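Local atomic coordinates of SPbeta prophage-derived uncharacterized protein YorR (Bacillus subtilis, PDB entry 3KB2), a protein that binds a guanosine phosphate nucleotide with magnesium and is probably a P-loop nucleotide kinase, perhaps acting on dTMP. Residues E89-A103 / M136-G149. Residues are numbered along the deposited sequence; the frame is centred on the assembly and turned at random.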
# COMPACT_ATOMS: atom_id res chain seq x y z
N GLU A 89 -0.88 -25.30 -11.04
CA GLU A 89 0.32 -26.00 -10.61
C GLU A 89 0.55 -27.26 -11.44
O GLU A 89 1.65 -27.50 -11.94
CB GLU A 89 0.21 -26.36 -9.13
CG GLU A 89 0.04 -25.15 -8.22
CD GLU A 89 -0.04 -25.54 -6.77
OE1 GLU A 89 -0.90 -26.38 -6.43
OE2 GLU A 89 0.74 -24.99 -5.96
N ASP A 90 -0.49 -28.07 -11.58
CA ASP A 90 -0.37 -29.29 -12.36
C ASP A 90 0.02 -28.95 -13.80
O ASP A 90 0.79 -29.67 -14.44
CB ASP A 90 -1.70 -30.05 -12.34
CG ASP A 90 -1.68 -31.27 -13.25
OD1 ASP A 90 -0.98 -32.26 -12.92
OD2 ASP A 90 -2.36 -31.24 -14.29
N LYS A 91 -0.51 -27.85 -14.29
CA LYS A 91 -0.22 -27.44 -15.65
C LYS A 91 1.24 -27.03 -15.95
O LYS A 91 1.69 -27.13 -17.09
CB LYS A 91 -1.18 -26.31 -16.03
CG LYS A 91 -1.04 -25.80 -17.44
CD LYS A 91 -2.16 -24.86 -17.80
CE LYS A 91 -1.95 -24.34 -19.20
NZ LYS A 91 -3.14 -23.65 -19.76
N ILE A 92 1.98 -26.59 -14.93
CA ILE A 92 3.36 -26.15 -15.14
C ILE A 92 4.38 -26.86 -14.26
O ILE A 92 5.54 -26.45 -14.19
CB ILE A 92 3.50 -24.65 -14.86
CG1 ILE A 92 3.40 -24.39 -13.35
CG2 ILE A 92 2.39 -23.88 -15.60
CD1 ILE A 92 3.51 -22.94 -12.94
N LYS A 93 3.95 -27.92 -13.57
CA LYS A 93 4.83 -28.66 -12.68
C LYS A 93 6.06 -29.25 -13.38
O LYS A 93 7.11 -29.40 -12.76
CB LYS A 93 4.04 -29.79 -12.00
CG LYS A 93 3.56 -30.90 -12.94
CD LYS A 93 2.43 -31.74 -12.33
CE LYS A 93 2.07 -32.93 -13.21
NZ LYS A 93 1.92 -32.54 -14.64
N ALA A 94 5.93 -29.57 -14.66
CA ALA A 94 7.03 -30.16 -15.41
C ALA A 94 7.95 -29.17 -16.09
O ALA A 94 8.81 -29.55 -16.88
CB ALA A 94 6.48 -31.13 -16.45
N LYS A 95 7.80 -27.89 -15.79
CA LYS A 95 8.63 -26.91 -16.44
C LYS A 95 8.86 -25.74 -15.53
O LYS A 95 9.63 -24.83 -15.85
CB LYS A 95 7.92 -26.42 -17.69
CG LYS A 95 6.54 -25.85 -17.39
CD LYS A 95 6.00 -25.06 -18.56
CE LYS A 95 4.52 -24.73 -18.38
NZ LYS A 95 4.02 -23.87 -19.49
N ALA A 96 8.19 -25.74 -14.39
CA ALA A 96 8.31 -24.63 -13.49
C ALA A 96 9.38 -24.76 -12.44
O ALA A 96 9.68 -25.85 -11.95
CB ALA A 96 6.96 -24.36 -12.83
N LYS A 97 9.97 -23.61 -12.11
CA LYS A 97 10.98 -23.49 -11.07
C LYS A 97 10.43 -22.36 -10.22
O LYS A 97 10.43 -21.20 -10.65
CB LYS A 97 12.34 -23.10 -11.67
CG LYS A 97 13.36 -24.23 -11.74
CD LYS A 97 12.84 -25.42 -12.55
CE LYS A 97 13.94 -26.45 -12.80
NZ LYS A 97 14.51 -27.01 -11.55
N VAL A 98 9.93 -22.71 -9.04
CA VAL A 98 9.35 -21.72 -8.14
C VAL A 98 10.36 -21.17 -7.15
O VAL A 98 10.86 -21.89 -6.30
CB VAL A 98 8.17 -22.31 -7.34
CG1 VAL A 98 7.54 -21.23 -6.48
CG2 VAL A 98 7.15 -22.90 -8.29
N VAL A 99 10.65 -19.88 -7.27
CA VAL A 99 11.62 -19.26 -6.38
C VAL A 99 10.95 -18.38 -5.34
O VAL A 99 10.07 -17.58 -5.65
CB VAL A 99 12.62 -18.42 -7.18
CG1 VAL A 99 13.65 -17.81 -6.25
CG2 VAL A 99 13.27 -19.27 -8.21
N TYR A 100 11.37 -18.54 -4.09
CA TYR A 100 10.83 -17.75 -2.98
C TYR A 100 11.97 -16.93 -2.40
O TYR A 100 12.88 -17.47 -1.77
CB TYR A 100 10.22 -18.69 -1.92
CG TYR A 100 9.82 -18.03 -0.61
CD1 TYR A 100 9.27 -16.74 -0.58
CD2 TYR A 100 9.97 -18.69 0.61
CE1 TYR A 100 8.90 -16.13 0.62
CE2 TYR A 100 9.59 -18.09 1.83
CZ TYR A 100 9.06 -16.81 1.82
OH TYR A 100 8.70 -16.19 3.01
N LEU A 101 11.94 -15.63 -2.62
CA LEU A 101 12.97 -14.78 -2.09
C LEU A 101 12.44 -14.05 -0.87
O LEU A 101 11.39 -13.40 -0.94
CB LEU A 101 13.42 -13.77 -3.15
CG LEU A 101 13.98 -14.35 -4.45
CD1 LEU A 101 14.53 -13.23 -5.32
CD2 LEU A 101 15.08 -15.36 -4.14
N HIS A 102 13.14 -14.17 0.25
CA HIS A 102 12.70 -13.52 1.48
C HIS A 102 13.83 -12.84 2.25
O HIS A 102 14.93 -12.65 1.72
CB HIS A 102 12.02 -14.56 2.39
CG HIS A 102 12.92 -15.70 2.76
ND1 HIS A 102 13.20 -16.73 1.89
CD2 HIS A 102 13.64 -15.94 3.88
CE1 HIS A 102 14.06 -17.56 2.45
NE2 HIS A 102 14.34 -17.11 3.66
N ALA A 103 13.54 -12.47 3.49
CA ALA A 103 14.51 -11.83 4.38
C ALA A 103 13.82 -11.56 5.70
O ALA A 103 12.59 -11.48 5.76
CB ALA A 103 15.01 -10.53 3.78
N MSE A 136 3.89 -20.29 0.83
CA MSE A 136 4.97 -21.00 0.15
C MSE A 136 5.15 -22.41 0.69
O MSE A 136 5.40 -23.34 -0.06
CB MSE A 136 6.30 -20.24 0.26
CG MSE A 136 6.35 -18.90 -0.46
SE MSE A 136 5.61 -18.90 -2.26
CE MSE A 136 6.93 -19.99 -3.17
N SER A 137 5.03 -22.57 2.01
CA SER A 137 5.17 -23.88 2.62
C SER A 137 4.06 -24.77 2.10
O SER A 137 4.23 -25.98 1.94
CB SER A 137 5.05 -23.78 4.14
OG SER A 137 6.09 -22.98 4.67
N ASN A 138 2.91 -24.15 1.84
CA ASN A 138 1.76 -24.88 1.35
C ASN A 138 1.67 -25.02 -0.16
O ASN A 138 0.67 -25.51 -0.69
CB ASN A 138 0.49 -24.24 1.88
CG ASN A 138 0.12 -24.77 3.23
OD1 ASN A 138 -0.56 -25.79 3.34
ND2 ASN A 138 0.61 -24.12 4.27
N ALA A 139 2.72 -24.59 -0.84
CA ALA A 139 2.78 -24.67 -2.29
C ALA A 139 2.69 -26.12 -2.74
O ALA A 139 3.30 -27.00 -2.13
CB ALA A 139 4.06 -24.05 -2.80
N GLY A 140 1.92 -26.36 -3.80
CA GLY A 140 1.78 -27.70 -4.33
C GLY A 140 2.94 -28.05 -5.24
O GLY A 140 2.99 -29.14 -5.82
N LEU A 141 3.87 -27.11 -5.39
CA LEU A 141 5.04 -27.30 -6.23
C LEU A 141 6.28 -27.14 -5.37
O LEU A 141 6.27 -26.41 -4.39
CB LEU A 141 5.07 -26.27 -7.36
CG LEU A 141 4.14 -26.49 -8.55
CD1 LEU A 141 4.04 -25.23 -9.39
CD2 LEU A 141 4.66 -27.65 -9.37
N HIS A 142 7.34 -27.84 -5.75
CA HIS A 142 8.61 -27.76 -5.04
C HIS A 142 9.05 -26.32 -5.19
O HIS A 142 8.83 -25.72 -6.24
CB HIS A 142 9.64 -28.69 -5.71
CG HIS A 142 10.94 -28.79 -4.98
ND1 HIS A 142 11.85 -27.75 -4.93
CD2 HIS A 142 11.49 -29.80 -4.26
CE1 HIS A 142 12.90 -28.12 -4.21
NE2 HIS A 142 12.70 -29.36 -3.79
N THR A 143 9.66 -25.75 -4.15
CA THR A 143 10.11 -24.36 -4.19
C THR A 143 11.54 -24.21 -3.67
O THR A 143 12.00 -25.01 -2.86
CB THR A 143 9.16 -23.46 -3.37
OG1 THR A 143 9.22 -23.83 -1.99
CG2 THR A 143 7.72 -23.64 -3.85
N TYR A 144 12.24 -23.19 -4.15
CA TYR A 144 13.60 -22.92 -3.70
C TYR A 144 13.59 -21.54 -3.07
O TYR A 144 13.10 -20.58 -3.67
CB TYR A 144 14.60 -22.93 -4.87
CG TYR A 144 14.48 -24.11 -5.80
CD1 TYR A 144 13.57 -24.09 -6.85
CD2 TYR A 144 15.30 -25.23 -5.65
CE1 TYR A 144 13.47 -25.15 -7.73
CE2 TYR A 144 15.21 -26.30 -6.53
CZ TYR A 144 14.29 -26.25 -7.57
OH TYR A 144 14.18 -27.29 -8.47
N SER A 145 14.15 -21.45 -1.87
CA SER A 145 14.19 -20.20 -1.14
C SER A 145 15.60 -19.67 -0.93
O SER A 145 16.56 -20.42 -0.81
CB SER A 145 13.52 -20.38 0.23
OG SER A 145 14.32 -21.21 1.06
N TRP A 146 15.70 -18.34 -0.88
CA TRP A 146 16.95 -17.64 -0.68
C TRP A 146 16.72 -16.46 0.26
O TRP A 146 15.81 -15.65 0.04
CB TRP A 146 17.48 -17.13 -2.02
CG TRP A 146 18.30 -18.14 -2.78
CD1 TRP A 146 19.62 -18.40 -2.62
CD2 TRP A 146 17.83 -19.04 -3.80
NE1 TRP A 146 20.01 -19.41 -3.48
CE2 TRP A 146 18.93 -19.81 -4.21
CE3 TRP A 146 16.58 -19.26 -4.40
CZ2 TRP A 146 18.83 -20.80 -5.20
CZ3 TRP A 146 16.48 -20.24 -5.39
CH2 TRP A 146 17.60 -21.00 -5.77
N ASP A 147 17.53 -16.38 1.31
CA ASP A 147 17.45 -15.29 2.28
C ASP A 147 18.27 -14.15 1.69
O ASP A 147 19.49 -14.16 1.75
CB ASP A 147 18.06 -15.75 3.61
CG ASP A 147 18.02 -14.68 4.70
OD1 ASP A 147 18.56 -14.95 5.80
OD2 ASP A 147 17.46 -13.59 4.47
N THR A 148 17.58 -13.17 1.11
CA THR A 148 18.23 -12.02 0.48
C THR A 148 19.01 -11.16 1.47
O THR A 148 19.68 -10.20 1.10
CB THR A 148 17.18 -11.15 -0.26
OG1 THR A 148 16.32 -10.54 0.69
CG2 THR A 148 16.35 -12.01 -1.19
N GLY A 149 18.92 -11.53 2.75
CA GLY A 149 19.64 -10.80 3.76
C GLY A 149 21.09 -11.25 3.81
O GLY A 149 21.94 -10.55 4.36
O HOH W 1 9.87 -25.51 -8.69
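Leu-141, in the loop after helix 122-137, packs on Glu-89 and Lys-93 in the corner between helix 82-92 and strand 96-102. Its two methyls part there. CD2 presses on Lys-93 CB at 3.4 Å, a tight carbon contact. CD1 lies against Glu-89, Ile-92 and Val-98. Leu-141 and Glu-89 run past each other in opposite directions, and the acid continues to the preceding turn. Glu-89 OE2 accepts Gly-140 N at 2.8 Å, on its syn side but 32° out of the carboxylate plane. The hydroxyl of Tyr-65 also bonds OE2, so this buried oxygen has two partners.

Val-98 meets the second segment with both branches. CG1, anti to the backbone N (chi1 -176°), touches Met-136 CE and Thr-143 CG2, while CG2 faces Leu-141. A water joins Val-98 N to His-142 O.

On the same face of the sheet, Met-136 (a selenomethionine) covers Tyr-100. Its CG sits over the ring, 3.6 Å from the centroid, a CH-pi contact. SE lies obliquely to that ring. His-102 ND1 borders the opposite face near the rim. Tyr-144 pairs with Val-99, on the sheet face that also carries Leu-101 and Trp-146. Its OH takes a weak bond from Lys-97 NZ, 3.1 Å away.

Four backbone bonds join the strands from Val-98 to His-102; Tyr-100 N to Tyr-144 O is the shortest at 2.7 Å. At the end, Thr-148 N and OG1 grip His-102 O from opposite faces of its plane. Asp-147 OD2 accepts Gly-149 N, closing an Asx turn.

Strand 96-102 continues the sheet to strand 3-7, and helix 153-166 packs on Val-99 and Trp-146. Parallel strands linked through helices, in the order 2-3-1-4-5, are characteristic of the P-loop nucleotide kinase fold.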